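Local coordinates for protein putative hydrolase (Chloroflexus aurantiacus J-10-fl, PDB 3CMN) that is a putative hydrolase of the zincin-like metallopeptidase family, probably a metal-dependent peptidase, captured here as a mostly helical apoenzyme, at residues I163-V166 and Q167-G171; L172-E175 and D176-W180; V304-T308 and G309-K313; A329-G332 and I333-S337; I352-P355 and G356-I359. All coordinates share one frame; numbering follows the deposited sequence.

Contact 1 of 5, residues I163-V166 and Q167-G171; sequences IARV and QQQLG
Val166 lays its CG1 methyl against CD1 of Leu170 one helical turn on, the two branched side chains lying side by side and pointing the same way. At 3.5 Å between Val166 CG1 and Leu170 CD1 the pair is tight, and it forms because Val166 holds CG1 opposite its backbone N (chi1 176°), which sets CG1 beside its own carbonyl carbon, where it meets Leu170 CD1. Both residues also pack on Ile290 of helix 283-307. The backbone beneath is the last turn of helix 160-169: Gln167 N donates to Ile163 O at 3.0 Å, Gln168 N to Ala164 O at 3.2 Å, and Leu170 N to Val166 O at 2.9 Å, the last nearly in line with the carbonyl. Gly171 then takes positive phi and ends the helix in a Schellman motif. With only an alanine at Leu170, Val166 CG1 would probably lose its neighbour and a gap would open toward Ile290. On another side of the helix the amide of Gln167 is spoken for, OE1 accepting from Arg178 NH1 and NE2 donating to Leu172 O, while Arg165 NH1 turns back to Pro161 O. The chemistry is thus divided: hydrocarbon contact seats the helix end on helix 283-307, and the polar amide of Gln167 joins it to the start of helix 174-193.

Contact 2 of 5, residues L172-E175 and D176-W180; sequences LSDE and DFRLW
Arg178 reaches back over the first turn of helix 174-193 to Asp174, in an N-capped helix start whose cap is Ser173. Its CB and CG each lie 3.6 Å from Asp174 O, and CD passes the same carbonyl before coming within 4.1 Å of Asp174 OD1. With CG beside the backbone N (chi1 -73°) and the chain extended from there to NE, the guanidinium doubles back onto the preceding turn. NH1 then donates to Asp174 O at 3.2 Å, the oxygen lying in the guanidinium plane. Asp174 OD2 instead sits over one face of that group, the carboxylate and guanidinium planes only 17° apart, so this salt bridge is an attraction of charges with no N-H aimed at the oxygen. Each charge has a further mate: Arg178 NH2 pairs with Glu160, Asp174 OD2 with Arg44.

At the cap, Ser173 OG accepts a weak bond from Asp176 N at 3.4 Å, while Ser173 O receives Phe177 N at 3.0 Å. Asp176 turns its own carboxylate to Ser282. Leu172 adds an apolar touch just ahead of the cap, crossing the Phe177 side chain obliquely with its CD1 4.2 Å from Phe177 CD1.

Contact 3 of 5, residues V304-T308 and G309-K313; sequences VFRLT and GLDLK
The backbone leaves helix 283-307 through Gly309, whose positive phi (112°) lets Leu310 N return to Phe305 O at 2.8 Å while Gly309 N gives a weak bond to Arg306 O. A CB on Gly309 would clash with Thr308 O. Beyond it, an inverse gamma turn centred on Asp311 brings the chain back past Arg306. That arginine, extended from CG to NE, offers NH1 to Asp311 OD2 in a salt bridge of 2.9 Å; the carboxylate stands steeply to the guanidinium, their planes 75° apart, and Gln302 OE1 accepts from NH2. On the buried side Leu310 sets CD2 at the edge of the Phe305 ring, 4.0 Å from Phe305 CD2. Leu312 comes in obliquely, its CD1 3.8 Å from Phe305 CB, and both leucines continue onto Ile257 of helix 248-279. Two bonds back into the last turn, a positive-phi glycine and apolar contact between Phe305 and Leu310 across it are the marks of a Schellman helix end.

Contact 4 of 5, residues A329-G332 and I333-S337; sequences AARG and IQFAS
Gly332 links two helices: it follows helix 319-331 with positive phi (100°) and is the N-cap of helix 333-336. Any CB here would run into Arg331 O. Its own carbonyl starts the new helix: Gly332 O accepts Ala336 N at 3.1 Å, almost straight and in the carbonyl plane. Across the turn Phe335 faces Arg331. Arg331 CB lies 3.6 Å from Phe335 CB and equally near Phe335 CG; the chain then bends at chi2 and chi3, folding the guanidinium over one ring face in an off-centre cation-pi contact, the two planes 45° apart. Arg331 NH2 also forms a salt bridge with Asp363 of helix 355-363. A serine in place of Phe335 would probably take the aromatic face away from the Arg331 guanidinium and leave it freer to turn, with the salt bridge to Asp363 remaining. Arg331 NE stands 3.9 Å above the Phe335 ring plane, displaced toward the rim.

Contact 5 of 5, residues I352-P355 and G356-I359; sequences IRNP and GQWI
Pro355 O accepts Ile359 N at 2.9 Å, with the donor in the carbonyl plane. The same oxygen receives a weak, strongly bent bond from Trp358 N. One residue earlier Asn354 O accepts Gln357 N, again weakly, at 3.2 Å. These bonds start helix 355-363 just after helix 349-353 has ended, Asn354 being the first residue off helical angles; Pro355 in the first turn suits this place, since its ring nitrogen has no hydrogen to donate.

The side chains follow the same short step. Asn354 and Gln357 lie alongside each other, pointing the same way with their amide planes 63° apart; Asn354 ND2 comes 3.2 Å from Gln357 NE2, and as both are modelled as donors this is proximity without a hydrogen bond. Gln357 CB rests 3.5 Å from Asn354 O. Trp358 CB passes 3.1 Å from Pro355 O, and chi1 of -175° swings CG away from the backbone N and carries the indole off the turn, its NE1 bonding to Asn345 O. Pro355 packs on Ala326 and Val327, while Ile359 CG1 lies 3.7 Å from Pro355 O. The turn is therefore held by backbone carbonyls, with Pro355 turned onto helix 319-331 and the indole of Trp358 shared between Phe323 of that helix, met edge to face, and Val339 and Pro347.

All five contacts are local and lie in series along the chain: none nests in or crosses another, and each closes just one turn at a helix end or junction. Contact 1 ends helix 160-169 and contact 2 begins helix 174-193, which carries an HExxH pattern consistent with a zincin site though no metal is bound there; the two touch, with Gln167 O probably bonded to Leu172 N. Contact 3, across the chain's centre from contact 2, ends helix 283-307. Contact 4 spans the turn between helices 319-331 and 333-336, contact 5 the step from 349-353 into 355-363. They meet where Phe335 packs on Trp358, joining helix 333-336 to 355-363, while Ala330 and Arg331 pack on Ile359.

Contact 1 of 5, residues I163-V166 and Q167-G171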
loop_
_atom_site.group_PDB
_atom_site.type_symbol
_atom_site.label_atom_id
_atom_site.label_comp_id
_atom_site.label_asym_id
_atom_site.label_seq_id
_atom_site.Cartn_x
_atom_site.Cartn_y
_atom_site.Cartn_z
ATOM N N ILE A 163 -10.107 -8.539 -7.748
ATOM C CA ILE A 163 -10.501 -7.278 -8.365
ATOM C C ILE A 163 -11.882 -7.459 -9.021
ATOM O O ILE A 163 -12.764 -6.618 -8.877
ATOM C CB ILE A 163 -9.467 -6.834 -9.446
ATOM C CG1 ILE A 163 -8.109 -6.571 -8.790
ATOM C CG2 ILE A 163 -9.955 -5.583 -10.166
ATOM C CD1 ILE A 163 -7.012 -6.127 -9.739
ATOM N N ALA A 164 -12.053 -8.574 -9.729
ATOM C CA ALA A 164 -13.308 -8.888 -10.404
ATOM C C ALA A 164 -14.441 -9.080 -9.392
ATOM O O ALA A 164 -15.565 -8.637 -9.619
ATOM C CB ALA A 164 -13.145 -10.144 -11.254
ATOM N N ARG A 165 -14.143 -9.733 -8.275
ATOM C CA ARG A 165 -15.151 -9.966 -7.255
ATOM C C ARG A 165 -15.602 -8.684 -6.565
ATOM O O ARG A 165 -16.773 -8.553 -6.216
ATOM C CB ARG A 165 -14.629 -10.960 -6.224
ATOM C CG ARG A 165 -14.636 -12.374 -6.734
ATOM C CD ARG A 165 -13.776 -13.300 -5.892
ATOM N NE ARG A 165 -13.879 -14.670 -6.382
ATOM C CZ ARG A 165 -13.558 -15.050 -7.618
ATOM N NH1 ARG A 165 -13.104 -14.164 -8.499
ATOM N NH2 ARG A 165 -13.714 -16.315 -7.979
ATOM N N VAL A 166 -14.687 -7.739 -6.364
ATOM C CA VAL A 166 -15.058 -6.482 -5.727
ATOM C C VAL A 166 -15.891 -5.652 -6.702
ATOM O O VAL A 166 -16.933 -5.123 -6.337
ATOM C CB VAL A 166 -13.815 -5.658 -5.296
ATOM C CG1 VAL A 166 -14.259 -4.322 -4.735
ATOM C CG2 VAL A 166 -13.015 -6.410 -4.242
ATOM N N GLN A 167 -15.428 -5.551 -7.943
ATOM C CA GLN A 167 -16.127 -4.786 -8.973
ATOM C C GLN A 167 -17.584 -5.195 -9.067
ATOM O O GLN A 167 -18.473 -4.354 -9.167
ATOM C CB GLN A 167 -15.495 -5.018 -10.344
ATOM C CG GLN A 167 -16.201 -4.281 -11.473
ATOM C CD GLN A 167 -16.528 -5.164 -12.682
ATOM O OE1 GLN A 167 -15.646 -5.745 -13.317
ATOM N NE2 GLN A 167 -17.807 -5.247 -13.010
ATOM N N GLN A 168 -17.816 -6.500 -9.038
ATOM C CA GLN A 168 -19.153 -7.038 -9.163
ATOM C C GLN A 168 -19.982 -6.952 -7.898
ATOM O O GLN A 168 -21.188 -6.749 -7.966
ATOM C CB GLN A 168 -19.065 -8.473 -9.673
ATOM C CG GLN A 168 -18.673 -8.541 -11.151
ATOM C CD GLN A 168 -17.623 -9.601 -11.438
ATOM O OE1 GLN A 168 -17.721 -10.735 -10.969
ATOM N NE2 GLN A 168 -16.615 -9.237 -12.222
ATOM N N GLN A 169 -19.350 -7.102 -6.745
ATOM C CA GLN A 169 -20.080 -6.993 -5.498
ATOM C C GLN A 169 -20.516 -5.542 -5.286
ATOM O O GLN A 169 -21.502 -5.278 -4.611
ATOM C CB GLN A 169 -19.209 -7.445 -4.324
ATOM C CG GLN A 169 -19.337 -8.928 -3.991
ATOM C CD GLN A 169 -17.993 -9.635 -3.871
ATOM O OE1 GLN A 169 -17.183 -9.321 -2.996
ATOM N NE2 GLN A 169 -17.752 -10.596 -4.761
ATOM N N LEU A 170 -19.777 -4.605 -5.871
ATOM C CA LEU A 170 -20.086 -3.192 -5.725
ATOM C C LEU A 170 -20.854 -2.617 -6.904
ATOM O O LEU A 170 -21.106 -1.413 -6.952
ATOM C CB LEU A 170 -18.797 -2.391 -5.540
ATOM C CG LEU A 170 -17.956 -2.733 -4.312
ATOM C CD1 LEU A 170 -16.702 -1.869 -4.317
ATOM C CD2 LEU A 170 -18.773 -2.506 -3.039
ATOM N N GLY A 171 -21.224 -3.472 -7.849
ATOM C CA GLY A 171 -21.953 -3.013 -9.017
ATOM C C GLY A 171 -21.209 -1.910 -9.747
ATOM O O GLY A 171 -21.798 -0.919 -10.186
#

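Contact 2 of 5, residues L172-E175 and D176-W180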
loop_
_atom_site.group_PDB
_atom_site.type_symbol
_atom_site.label_atom_id
_atom_site.label_comp_id
_atom_site.label_asym_id
_atom_site.label_seq_id
_atom_site.Cartn_x
_atom_site.Cartn_y
_atom_site.Cartn_z
ATOM N N LEU A 172 -19.902 -2.077 -9.892
ATOM C CA LEU A 172 -19.112 -1.064 -10.563
ATOM C C LEU A 172 -18.789 -1.457 -11.986
ATOM O O LEU A 172 -19.023 -2.588 -12.404
ATOM C CB LEU A 172 -17.828 -0.786 -9.779
ATOM C CG LEU A 172 -18.021 -0.015 -8.470
ATOM C CD1 LEU A 172 -16.781 -0.098 -7.621
ATOM C CD2 LEU A 172 -18.350 1.436 -8.785
ATOM N N SER A 173 -18.266 -0.483 -12.719
ATOM C CA SER A 173 -17.878 -0.621 -14.109
ATOM C C SER A 173 -16.557 -1.398 -14.260
ATOM O O SER A 173 -15.580 -1.130 -13.565
ATOM C CB SER A 173 -17.739 0.783 -14.713
ATOM O OG SER A 173 -17.182 0.752 -16.015
ATOM N N ASP A 174 -16.534 -2.359 -15.174
ATOM C CA ASP A 174 -15.345 -3.157 -15.415
ATOM C C ASP A 174 -14.159 -2.252 -15.736
ATOM O O ASP A 174 -13.141 -2.271 -15.055
ATOM C CB ASP A 174 -15.610 -4.115 -16.581
ATOM C CG ASP A 174 -14.395 -4.939 -16.971
ATOM O OD1 ASP A 174 -13.357 -4.357 -17.337
ATOM O OD2 ASP A 174 -14.483 -6.185 -16.927
ATOM N N GLU A 175 -14.302 -1.455 -16.784
ATOM C CA GLU A 175 -13.242 -0.559 -17.216
ATOM C C GLU A 175 -12.842 0.485 -16.181
ATOM O O GLU A 175 -11.666 0.661 -15.876
ATOM C CB GLU A 175 -13.669 0.147 -18.502
ATOM C CG GLU A 175 -12.623 1.045 -19.133
ATOM C CD GLU A 175 -11.504 0.278 -19.818
ATOM O OE1 GLU A 175 -11.614 -0.962 -19.980
ATOM O OE2 GLU A 175 -10.507 0.926 -20.209
ATOM N N ASP A 176 -13.826 1.191 -15.646
ATOM C CA ASP A 176 -13.548 2.249 -14.683
ATOM C C ASP A 176 -12.874 1.799 -13.393
ATOM O O ASP A 176 -11.935 2.450 -12.914
ATOM C CB ASP A 176 -14.837 3.011 -14.377
ATOM C CG ASP A 176 -15.255 3.915 -15.519
ATOM O OD1 ASP A 176 -14.874 3.641 -16.678
ATOM O OD2 ASP A 176 -15.974 4.899 -15.263
ATOM N N PHE A 177 -13.344 0.692 -12.826
ATOM C CA PHE A 177 -12.753 0.199 -11.594
ATOM C C PHE A 177 -11.304 -0.249 -11.784
ATOM O O PHE A 177 -10.450 0.032 -10.950
ATOM C CB PHE A 177 -13.570 -0.949 -11.023
ATOM C CG PHE A 177 -13.059 -1.447 -9.707
ATOM C CD1 PHE A 177 -12.772 -0.554 -8.669
ATOM C CD2 PHE A 177 -12.871 -2.804 -9.495
ATOM C CE1 PHE A 177 -12.304 -1.009 -7.434
ATOM C CE2 PHE A 177 -12.404 -3.276 -8.268
ATOM C CZ PHE A 177 -12.120 -2.370 -7.232
ATOM N N ARG A 178 -11.019 -0.934 -12.885
ATOM C CA ARG A 178 -9.662 -1.393 -13.130
ATOM C C ARG A 178 -8.701 -0.264 -13.481
ATOM O O ARG A 178 -7.499 -0.388 -13.267
ATOM C CB ARG A 178 -9.662 -2.489 -14.198
ATOM C CG ARG A 178 -10.216 -3.783 -13.657
ATOM C CD ARG A 178 -10.300 -4.840 -14.715
ATOM N NE ARG A 178 -10.849 -6.074 -14.167
ATOM C CZ ARG A 178 -12.105 -6.224 -13.771
ATOM N NH1 ARG A 178 -12.962 -5.215 -13.861
ATOM N NH2 ARG A 178 -12.501 -7.391 -13.285
ATOM N N LEU A 179 -9.221 0.831 -14.027
ATOM C CA LEU A 179 -8.369 1.971 -14.329
ATOM C C LEU A 179 -8.133 2.665 -12.995
ATOM O O LEU A 179 -7.053 3.180 -12.734
ATOM C CB LEU A 179 -9.032 2.947 -15.309
ATOM C CG LEU A 179 -8.228 4.243 -15.536
ATOM C CD1 LEU A 179 -6.836 3.890 -16.083
ATOM C CD2 LEU A 179 -8.969 5.174 -16.495
ATOM N N TRP A 180 -9.157 2.656 -12.152
ATOM C CA TRP A 180 -9.078 3.260 -10.834
ATOM C C TRP A 180 -7.972 2.548 -10.050
ATOM O O TRP A 180 -7.140 3.185 -9.405
ATOM C CB TRP A 180 -10.412 3.103 -10.100
ATOM C CG TRP A 180 -10.403 3.658 -8.702
ATOM C CD1 TRP A 180 -10.635 4.950 -8.333
ATOM C CD2 TRP A 180 -10.119 2.941 -7.487
ATOM N NE1 TRP A 180 -10.518 5.084 -6.969
ATOM C CE2 TRP A 180 -10.201 3.868 -6.425
ATOM C CE3 TRP A 180 -9.801 1.606 -7.196
ATOM C CZ2 TRP A 180 -9.976 3.508 -5.089
ATOM C CZ3 TRP A 180 -9.578 1.247 -5.864
ATOM C CH2 TRP A 180 -9.668 2.198 -4.830
#

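Contact 3 of 5, residues V304-T308 and G309-K313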
loop_
_atom_site.group_PDB
_atom_site.type_symbol
_atom_site.label_atom_id
_atom_site.label_comp_id
_atom_site.label_asym_id
_atom_site.label_seq_id
_atom_site.Cartn_x
_atom_site.Cartn_y
_atom_site.Cartn_z
ATOM N N VAL A 304 -1.023 -6.855 9.725
ATOM C CA VAL A 304 0.274 -7.381 9.310
ATOM C C VAL A 304 1.411 -6.788 10.148
ATOM O O VAL A 304 2.394 -7.466 10.422
ATOM C CB VAL A 304 0.552 -7.108 7.808
ATOM C CG1 VAL A 304 1.792 -7.854 7.368
ATOM C CG2 VAL A 304 -0.631 -7.536 6.969
ATOM N N PHE A 305 1.285 -5.525 10.549
ATOM C CA PHE A 305 2.322 -4.908 11.375
ATOM C C PHE A 305 2.380 -5.586 12.743
ATOM O O PHE A 305 3.448 -5.988 13.202
ATOM C CB PHE A 305 2.073 -3.403 11.568
ATOM C CG PHE A 305 2.509 -2.552 10.400
ATOM C CD1 PHE A 305 1.637 -2.278 9.351
ATOM C CD2 PHE A 305 3.801 -2.025 10.349
ATOM C CE1 PHE A 305 2.045 -1.489 8.265
ATOM C CE2 PHE A 305 4.216 -1.237 9.271
ATOM C CZ PHE A 305 3.336 -0.971 8.230
ATOM N N ARG A 306 1.225 -5.716 13.386
ATOM C CA ARG A 306 1.133 -6.325 14.712
ATOM C C ARG A 306 1.553 -7.784 14.731
ATOM O O ARG A 306 2.132 -8.258 15.703
ATOM C CB ARG A 306 -0.290 -6.216 15.225
ATOM C CG ARG A 306 -0.786 -4.796 15.327
ATOM C CD ARG A 306 -2.283 -4.815 15.324
ATOM N NE ARG A 306 -2.866 -3.506 15.565
ATOM C CZ ARG A 306 -2.690 -2.802 16.678
ATOM N NH1 ARG A 306 -1.934 -3.272 17.662
ATOM N NH2 ARG A 306 -3.303 -1.635 16.826
ATOM N N LEU A 307 1.237 -8.496 13.654
ATOM C CA LEU A 307 1.589 -9.900 13.517
ATOM C C LEU A 307 3.111 -10.053 13.578
ATOM O O LEU A 307 3.636 -10.943 14.254
ATOM C CB LEU A 307 1.063 -10.419 12.179
ATOM C CG LEU A 307 1.336 -11.878 11.809
ATOM C CD1 LEU A 307 0.755 -12.813 12.869
ATOM C CD2 LEU A 307 0.734 -12.163 10.446
ATOM N N THR A 308 3.813 -9.165 12.878
ATOM C CA THR A 308 5.272 -9.196 12.835
ATOM C C THR A 308 5.962 -8.500 14.008
ATOM O O THR A 308 7.187 -8.501 14.094
ATOM C CB THR A 308 5.802 -8.585 11.523
ATOM O OG1 THR A 308 5.231 -7.285 11.333
ATOM C CG2 THR A 308 5.442 -9.468 10.351
ATOM N N GLY A 309 5.195 -7.894 14.906
ATOM C CA GLY A 309 5.826 -7.255 16.049
ATOM C C GLY A 309 5.788 -5.745 16.157
ATOM O O GLY A 309 6.529 -5.173 16.964
ATOM N N LEU A 310 4.954 -5.096 15.347
ATOM C CA LEU A 310 4.806 -3.646 15.394
ATOM C C LEU A 310 3.373 -3.380 15.846
ATOM O O LEU A 310 2.465 -3.228 15.023
ATOM C CB LEU A 310 5.050 -3.018 14.018
ATOM C CG LEU A 310 6.493 -3.076 13.520
ATOM C CD1 LEU A 310 6.657 -4.242 12.555
ATOM C CD2 LEU A 310 6.854 -1.763 12.842
ATOM N N ASP A 311 3.174 -3.329 17.161
ATOM C CA ASP A 311 1.846 -3.119 17.719
ATOM C C ASP A 311 1.389 -1.673 17.665
ATOM O O ASP A 311 0.942 -1.114 18.668
ATOM C CB ASP A 311 1.794 -3.630 19.159
ATOM C CG ASP A 311 0.368 -3.821 19.656
ATOM O OD1 ASP A 311 -0.180 -2.898 20.300
ATOM O OD2 ASP A 311 -0.213 -4.893 19.382
ATOM N N LEU A 312 1.493 -1.078 16.483
ATOM C CA LEU A 312 1.080 0.299 16.271
ATOM C C LEU A 312 -0.371 0.340 15.804
ATOM O O LEU A 312 -1.020 -0.698 15.691
ATOM C CB LEU A 312 1.990 0.954 15.237
ATOM C CG LEU A 312 2.348 0.110 14.011
ATOM C CD1 LEU A 312 1.152 -0.071 13.082
ATOM C CD2 LEU A 312 3.480 0.801 13.297
ATOM N N LYS A 313 -0.871 1.537 15.546
ATOM C CA LYS A 313 -2.242 1.689 15.086
ATOM C C LYS A 313 -2.326 2.673 13.926
ATOM O O LYS A 313 -1.986 3.837 14.091
ATOM C CB LYS A 313 -3.145 2.135 16.235
ATOM C CG LYS A 313 -4.602 2.318 15.845
ATOM C CD LYS A 313 -5.438 2.761 17.034
ATOM C CE LYS A 313 -6.898 2.933 16.648
ATOM N NZ LYS A 313 -7.735 3.346 17.807
#

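Contact 4 of 5, residues A329-G332 and I333-S337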
loop_
_atom_site.group_PDB
_atom_site.type_symbol
_atom_site.label_atom_id
_atom_site.label_comp_id
_atom_site.label_asym_id
_atom_site.label_seq_id
_atom_site.Cartn_x
_atom_site.Cartn_y
_atom_site.Cartn_z
ATOM N N ALA A 329 -4.916 23.258 -0.440
ATOM C CA ALA A 329 -5.882 24.336 -0.599
ATOM C C ALA A 329 -5.224 25.643 -0.172
ATOM O O ALA A 329 -5.372 26.678 -0.833
ATOM C CB ALA A 329 -7.119 24.073 0.264
ATOM N N ALA A 330 -4.484 25.573 0.933
ATOM C CA ALA A 330 -3.804 26.722 1.512
ATOM C C ALA A 330 -2.566 27.220 0.774
ATOM O O ALA A 330 -2.252 28.407 0.839
ATOM C CB ALA A 330 -3.442 26.414 2.957
ATOM N N ARG A 331 -1.862 26.343 0.066
ATOM C CA ARG A 331 -0.648 26.772 -0.623
ATOM C C ARG A 331 -0.372 26.151 -1.979
ATOM O O ARG A 331 0.547 26.576 -2.677
ATOM C CB ARG A 331 0.555 26.545 0.286
ATOM C CG ARG A 331 0.620 27.521 1.442
ATOM C CD ARG A 331 1.159 28.873 0.978
ATOM N NE ARG A 331 2.462 29.118 1.578
ATOM C CZ ARG A 331 2.638 29.371 2.870
ATOM N NH1 ARG A 331 1.588 29.424 3.680
ATOM N NH2 ARG A 331 3.857 29.538 3.361
ATOM N N GLY A 332 -1.147 25.146 -2.362
ATOM C CA GLY A 332 -0.918 24.536 -3.658
ATOM C C GLY A 332 -0.144 23.236 -3.608
ATOM O O GLY A 332 0.486 22.901 -2.609
ATOM N N ILE A 333 -0.189 22.509 -4.716
ATOM C CA ILE A 333 0.474 21.221 -4.837
ATOM C C ILE A 333 1.996 21.317 -4.730
ATOM O O ILE A 333 2.640 20.455 -4.128
ATOM C CB ILE A 333 0.067 20.532 -6.188
ATOM C CG1 ILE A 333 -0.623 19.193 -5.899
ATOM C CG2 ILE A 333 1.278 20.347 -7.102
ATOM C CD1 ILE A 333 0.156 18.234 -5.012
ATOM N N GLN A 334 2.569 22.365 -5.312
ATOM C CA GLN A 334 4.013 22.530 -5.287
ATOM C C GLN A 334 4.502 22.620 -3.849
ATOM O O GLN A 334 5.472 21.956 -3.486
ATOM C CB GLN A 334 4.424 23.779 -6.070
ATOM C CG GLN A 334 5.891 23.784 -6.466
ATOM C CD GLN A 334 6.297 25.036 -7.220
ATOM O OE1 GLN A 334 6.237 26.142 -6.685
ATOM N NE2 GLN A 334 6.715 24.866 -8.468
ATOM N N PHE A 335 3.819 23.426 -3.032
ATOM C CA PHE A 335 4.192 23.569 -1.628
ATOM C C PHE A 335 4.063 22.213 -0.939
ATOM O O PHE A 335 5.011 21.738 -0.301
ATOM C CB PHE A 335 3.294 24.571 -0.908
ATOM C CG PHE A 335 3.779 24.928 0.481
ATOM C CD1 PHE A 335 4.740 25.920 0.664
ATOM C CD2 PHE A 335 3.301 24.251 1.600
ATOM C CE1 PHE A 335 5.215 26.234 1.953
ATOM C CE2 PHE A 335 3.766 24.554 2.880
ATOM C CZ PHE A 335 4.724 25.547 3.059
ATOM N N ALA A 336 2.889 21.600 -1.077
ATOM C CA ALA A 336 2.606 20.294 -0.486
ATOM C C ALA A 336 3.587 19.197 -0.934
ATOM O O ALA A 336 3.781 18.212 -0.225
ATOM C CB ALA A 336 1.179 19.878 -0.825
ATOM N N SER A 337 4.195 19.360 -2.107
ATOM C CA SER A 337 5.143 18.369 -2.604
ATOM C C SER A 337 6.448 18.373 -1.805
ATOM O O SER A 337 7.281 17.476 -1.954
ATOM C CB SER A 337 5.463 18.619 -4.078
ATOM O OG SER A 337 6.336 19.721 -4.230
#

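Contact 5 of 5, residues I352-P355 and G356-I359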
loop_
_atom_site.group_PDB
_atom_site.type_symbol
_atom_site.label_atom_id
_atom_site.label_comp_id
_atom_site.label_asym_id
_atom_site.label_seq_id
_atom_site.Cartn_x
_atom_site.Cartn_y
_atom_site.Cartn_z
ATOM N N ILE A 352 -0.454 16.173 11.060
ATOM C CA ILE A 352 -1.471 15.612 10.184
ATOM C C ILE A 352 -2.845 16.032 10.702
ATOM O O ILE A 352 -3.778 16.245 9.922
ATOM C CB ILE A 352 -1.354 14.059 10.121
ATOM C CG1 ILE A 352 -0.454 13.673 8.950
ATOM C CG2 ILE A 352 -2.728 13.405 9.976
ATOM C CD1 ILE A 352 -0.162 12.197 8.860
ATOM N N ARG A 353 -2.959 16.170 12.021
ATOM C CA ARG A 353 -4.214 16.566 12.648
ATOM C C ARG A 353 -4.411 18.071 12.555
ATOM O O ARG A 353 -5.537 18.577 12.617
ATOM C CB ARG A 353 -4.233 16.122 14.109
ATOM C CG ARG A 353 -4.261 14.610 14.274
ATOM C CD ARG A 353 -4.600 14.204 15.690
ATOM N NE ARG A 353 -3.510 14.419 16.634
ATOM C CZ ARG A 353 -2.401 13.686 16.671
ATOM N NH1 ARG A 353 -2.234 12.692 15.811
ATOM N NH2 ARG A 353 -1.467 13.935 17.582
ATOM N N ASN A 354 -3.303 18.789 12.408
ATOM C CA ASN A 354 -3.341 20.236 12.277
ATOM C C ASN A 354 -2.265 20.616 11.274
ATOM O O ASN A 354 -1.122 20.884 11.641
ATOM C CB ASN A 354 -3.095 20.918 13.626
ATOM C CG ASN A 354 -2.431 20.002 14.635
ATOM O OD1 ASN A 354 -2.989 18.970 15.018
ATOM N ND2 ASN A 354 -1.233 20.377 15.076
ATOM N N PRO A 355 -2.624 20.619 9.982
ATOM C CA PRO A 355 -1.704 20.959 8.893
ATOM C C PRO A 355 -0.975 22.286 9.128
ATOM O O PRO A 355 0.216 22.415 8.825
ATOM C CB PRO A 355 -2.621 20.997 7.672
ATOM C CG PRO A 355 -3.663 19.968 8.010
ATOM C CD PRO A 355 -3.960 20.288 9.453
ATOM N N GLY A 356 -1.696 23.263 9.673
ATOM C CA GLY A 356 -1.109 24.564 9.944
ATOM C C GLY A 356 0.291 24.482 10.519
ATOM O O GLY A 356 1.203 25.159 10.040
ATOM N N GLN A 357 0.460 23.656 11.550
ATOM C CA GLN A 357 1.757 23.471 12.201
ATOM C C GLN A 357 2.814 23.112 11.161
ATOM O O GLN A 357 3.935 23.617 11.187
ATOM C CB GLN A 357 1.677 22.341 13.237
ATOM C CG GLN A 357 2.118 22.731 14.643
ATOM C CD GLN A 357 2.242 21.531 15.579
ATOM O OE1 GLN A 357 3.133 20.691 15.423
ATOM N NE2 GLN A 357 1.341 21.446 16.551
ATOM N N TRP A 358 2.444 22.226 10.244
ATOM C CA TRP A 358 3.360 21.778 9.208
ATOM C C TRP A 358 3.704 22.885 8.214
ATOM O O TRP A 358 4.864 23.034 7.814
ATOM C CB TRP A 358 2.752 20.596 8.451
ATOM C CG TRP A 358 3.680 20.001 7.441
ATOM C CD1 TRP A 358 4.650 19.066 7.669
ATOM C CD2 TRP A 358 3.718 20.289 6.034
ATOM N NE1 TRP A 358 5.284 18.748 6.490
ATOM C CE2 TRP A 358 4.733 19.483 5.471
ATOM C CE3 TRP A 358 2.993 21.149 5.196
ATOM C CZ2 TRP A 358 5.039 19.506 4.110
ATOM C CZ3 TRP A 358 3.296 21.174 3.838
ATOM C CH2 TRP A 358 4.314 20.355 3.307
ATOM N N ILE A 359 2.692 23.650 7.808
ATOM C CA ILE A 359 2.901 24.728 6.851
ATOM C C ILE A 359 3.877 25.743 7.433
ATOM O O ILE A 359 4.791 26.202 6.749
ATOM C CB ILE A 359 1.549 25.390 6.463
ATOM C CG1 ILE A 359 0.681 24.357 5.735
ATOM C CG2 ILE A 359 1.773 26.613 5.566
ATOM C CD1 ILE A 359 -0.644 24.890 5.225
#